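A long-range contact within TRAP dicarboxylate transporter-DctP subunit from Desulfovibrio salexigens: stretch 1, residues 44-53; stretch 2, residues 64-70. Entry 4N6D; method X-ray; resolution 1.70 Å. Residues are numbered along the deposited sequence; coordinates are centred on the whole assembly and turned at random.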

# COMPACT_ATOMS: atom_id res chain seq x y z
N PRO A 44 6.88 5.44 2.46
CA PRO A 44 7.03 6.03 1.12
C PRO A 44 8.21 7.01 1.07
O PRO A 44 8.84 7.18 0.02
CB PRO A 44 5.71 6.78 0.92
CG PRO A 44 4.74 6.05 1.84
CD PRO A 44 5.57 5.77 3.05
N CYS A 45 8.52 7.64 2.20
CA CYS A 45 9.65 8.57 2.23
C CYS A 45 10.95 7.82 2.45
O CYS A 45 11.96 8.16 1.86
CB CYS A 45 9.45 9.61 3.32
SG CYS A 45 8.12 10.76 2.85
N VAL A 46 10.93 6.80 3.29
CA VAL A 46 12.14 6.01 3.51
C VAL A 46 12.63 5.40 2.21
O VAL A 46 13.82 5.44 1.89
CB VAL A 46 11.91 4.92 4.58
CG1 VAL A 46 13.07 3.93 4.62
CG2 VAL A 46 11.73 5.56 5.94
N GLN A 47 11.72 4.83 1.42
CA GLN A 47 12.16 4.26 0.16
C GLN A 47 12.65 5.36 -0.77
O GLN A 47 13.61 5.15 -1.52
CB GLN A 47 11.08 3.39 -0.49
CG GLN A 47 9.89 4.15 -1.04
CD GLN A 47 10.15 4.86 -2.36
OE1 GLN A 47 10.95 4.42 -3.20
NE2 GLN A 47 9.43 5.96 -2.57
N MET A 48 12.03 6.54 -0.72
CA MET A 48 12.48 7.66 -1.55
C MET A 48 13.97 7.97 -1.28
O MET A 48 14.79 8.14 -2.20
CB MET A 48 11.61 8.88 -1.29
CG MET A 48 12.19 10.21 -1.76
SD MET A 48 11.18 11.63 -1.27
CE MET A 48 11.38 11.61 0.53
N GLU A 49 14.35 8.00 -0.01
CA GLU A 49 15.74 8.31 0.33
C GLU A 49 16.69 7.23 -0.17
O GLU A 49 17.79 7.53 -0.60
CB GLU A 49 15.95 8.49 1.84
CG GLU A 49 15.16 9.65 2.44
CD GLU A 49 15.57 11.00 1.88
OE1 GLU A 49 16.72 11.14 1.42
OE2 GLU A 49 14.73 11.92 1.89
N ARG A 50 16.28 5.97 -0.07
CA ARG A 50 17.13 4.88 -0.57
C ARG A 50 17.27 4.95 -2.09
O ARG A 50 18.36 4.74 -2.64
CB ARG A 50 16.56 3.53 -0.13
CG ARG A 50 17.48 2.34 -0.43
CD ARG A 50 17.05 1.63 -1.68
NE ARG A 50 18.01 0.58 -2.02
CZ ARG A 50 17.92 -0.17 -3.11
NH1 ARG A 50 16.91 -0.01 -3.96
NH2 ARG A 50 18.85 -1.10 -3.35
N TRP A 51 16.19 5.30 -2.76
CA TRP A 51 16.21 5.45 -4.20
C TRP A 51 17.18 6.56 -4.59
O TRP A 51 17.99 6.38 -5.50
CB TRP A 51 14.81 5.76 -4.69
CG TRP A 51 14.65 5.81 -6.19
CD1 TRP A 51 14.35 4.76 -7.01
CD2 TRP A 51 14.72 6.97 -7.02
NE1 TRP A 51 14.27 5.19 -8.32
CE2 TRP A 51 14.49 6.54 -8.35
CE3 TRP A 51 14.98 8.33 -6.79
CZ2 TRP A 51 14.47 7.42 -9.43
CZ3 TRP A 51 14.98 9.20 -7.87
CH2 TRP A 51 14.74 8.74 -9.17
N LYS A 52 17.11 7.69 -3.90
CA LYS A 52 18.07 8.77 -4.09
C LYS A 52 19.51 8.28 -3.96
O LYS A 52 20.39 8.58 -4.79
CB LYS A 52 17.81 9.88 -3.05
CG LYS A 52 19.00 10.83 -2.86
CD LYS A 52 18.65 12.04 -2.00
CE LYS A 52 19.90 12.88 -1.72
NZ LYS A 52 19.58 14.20 -1.10
N GLN A 53 19.76 7.54 -2.90
CA GLN A 53 21.12 7.06 -2.63
C GLN A 53 21.62 6.24 -3.82
O GLN A 53 22.74 6.42 -4.28
CB GLN A 53 21.14 6.20 -1.37
CG GLN A 53 20.92 6.99 -0.08
CD GLN A 53 20.54 6.10 1.10
OE1 GLN A 53 20.75 4.88 1.08
NE2 GLN A 53 19.97 6.72 2.13
N GLN A 64 21.75 14.48 -9.10
CA GLN A 64 21.48 14.71 -7.69
C GLN A 64 19.96 14.80 -7.51
O GLN A 64 19.25 15.25 -8.39
CB GLN A 64 22.16 15.99 -7.18
CG GLN A 64 21.61 17.27 -7.74
CD GLN A 64 22.36 18.48 -7.22
OE1 GLN A 64 23.55 18.39 -6.85
NE2 GLN A 64 21.68 19.62 -7.19
N VAL A 65 19.49 14.36 -6.35
CA VAL A 65 18.07 14.37 -6.02
C VAL A 65 17.83 15.14 -4.71
O VAL A 65 18.47 14.85 -3.68
CB VAL A 65 17.55 12.93 -5.84
CG1 VAL A 65 16.03 12.92 -5.58
CG2 VAL A 65 17.87 12.10 -7.06
N GLN A 66 16.96 16.15 -4.75
CA GLN A 66 16.53 16.82 -3.53
C GLN A 66 15.17 16.28 -3.14
O GLN A 66 14.24 16.30 -3.95
CB GLN A 66 16.37 18.32 -3.72
CG GLN A 66 17.66 19.06 -3.89
CD GLN A 66 18.26 18.77 -5.24
OE1 GLN A 66 19.38 18.26 -5.33
NE2 GLN A 66 17.52 19.10 -6.29
N THR A 67 15.05 15.81 -1.90
CA THR A 67 13.80 15.24 -1.43
C THR A 67 13.00 16.20 -0.57
O THR A 67 13.54 17.02 0.20
CB THR A 67 14.06 13.95 -0.66
OG1 THR A 67 14.83 14.22 0.51
CG2 THR A 67 14.79 12.93 -1.53
N TYR A 68 11.68 16.08 -0.68
CA TYR A 68 10.75 16.92 0.03
C TYR A 68 9.67 16.08 0.70
O TYR A 68 8.53 16.03 0.22
CB TYR A 68 10.12 17.91 -0.95
CG TYR A 68 11.10 18.89 -1.54
CD1 TYR A 68 11.87 18.57 -2.63
CD2 TYR A 68 11.24 20.16 -0.99
CE1 TYR A 68 12.77 19.47 -3.19
CE2 TYR A 68 12.11 21.06 -1.52
CZ TYR A 68 12.88 20.73 -2.62
OH TYR A 68 13.76 21.65 -3.12
N PRO A 69 10.02 15.40 1.80
CA PRO A 69 9.05 14.65 2.59
C PRO A 69 8.05 15.59 3.25
O PRO A 69 8.27 16.80 3.36
CB PRO A 69 9.91 13.99 3.66
CG PRO A 69 11.05 14.95 3.84
CD PRO A 69 11.35 15.43 2.46
N GLY A 70 6.94 15.03 3.71
CA GLY A 70 6.00 15.77 4.51
C GLY A 70 5.37 16.97 3.83
O GLY A 70 5.07 17.98 4.46
O HOH W 1 17.89 13.66 1.28
O HOH W 2 17.31 16.39 -0.20

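What fills the apolar centre of the contact? Met48 extends through t, t and p rotamers, and its terminal methyl reaches two successive inward-pointing residues: Met48 CE lies 3.8 Å from Thr67 CB and 4.2 Å from Pro69 CB. One turn earlier in the helix, Cys45 SG packs 3.8 Å from Pro69 CB, so the proline ring carbon has a sulfur and a methyl as neighbours. Farther along, Trp51 starts from a CA-to-CB bond that points sideways, yet its ring comes nearer the strand, placing Trp51 CZ3 4.2 Å from Val65 CG2. The valine methyl approaches the indole obliquely.

Why do these side chains meet? The helix and the strand run nearly antiparallel, at 165°, with their axes 8.9 Å apart at closest approach, and side chains from both bridge the gap. In the strand, Val65 and Thr67 point toward the helix, as does Pro69 just beyond, while Gln66 and Tyr68 point away, the alternation expected of an extended chain. Helix residues Cys45, Met48 and Lys52 answer them, spaced three and four apart so that they share one side of the helix.

How does Lys52 serve both the apolar and the polar parts of the contact? Its chain is fully extended, all four chi angles being t, and its methylenes lie along the strand side chains: Lys52 CG is 3.9 Å from Val65 CB, and Lys52 CD is 4.0 Å from Thr67 CG2. The amino group at the tip then donates a hydrogen bond from Lys52 NZ to Val65 O, 2.9 Å long, tying the helix directly to the strand backbone. One side chain thus supplies both carbon packing and a polar anchor.

What closes the polar edge? Glu49, with its CA-to-CB bond sideways, bends through two m rotamers to bring its carboxylate to the strand, where Thr67 OG1 donates a 2.7 Å hydrogen bond to Glu49 OE2. The other carboxylate oxygen is used too: water 1 donates to Glu49 OE1 at 2.8 Å and to Thr67 OG1 at 3.2 Å, and it accepts from Lys52 NZ at 3.0 Å. It therefore joins three side chains, two from the helix and one from the strand. Water 2 accepts from the backbone Thr67 N at 2.9 Å and, more weakly, from Lys52 NZ at 3.3 Å, giving a second, water-mediated link between the lysine and the strand backbone.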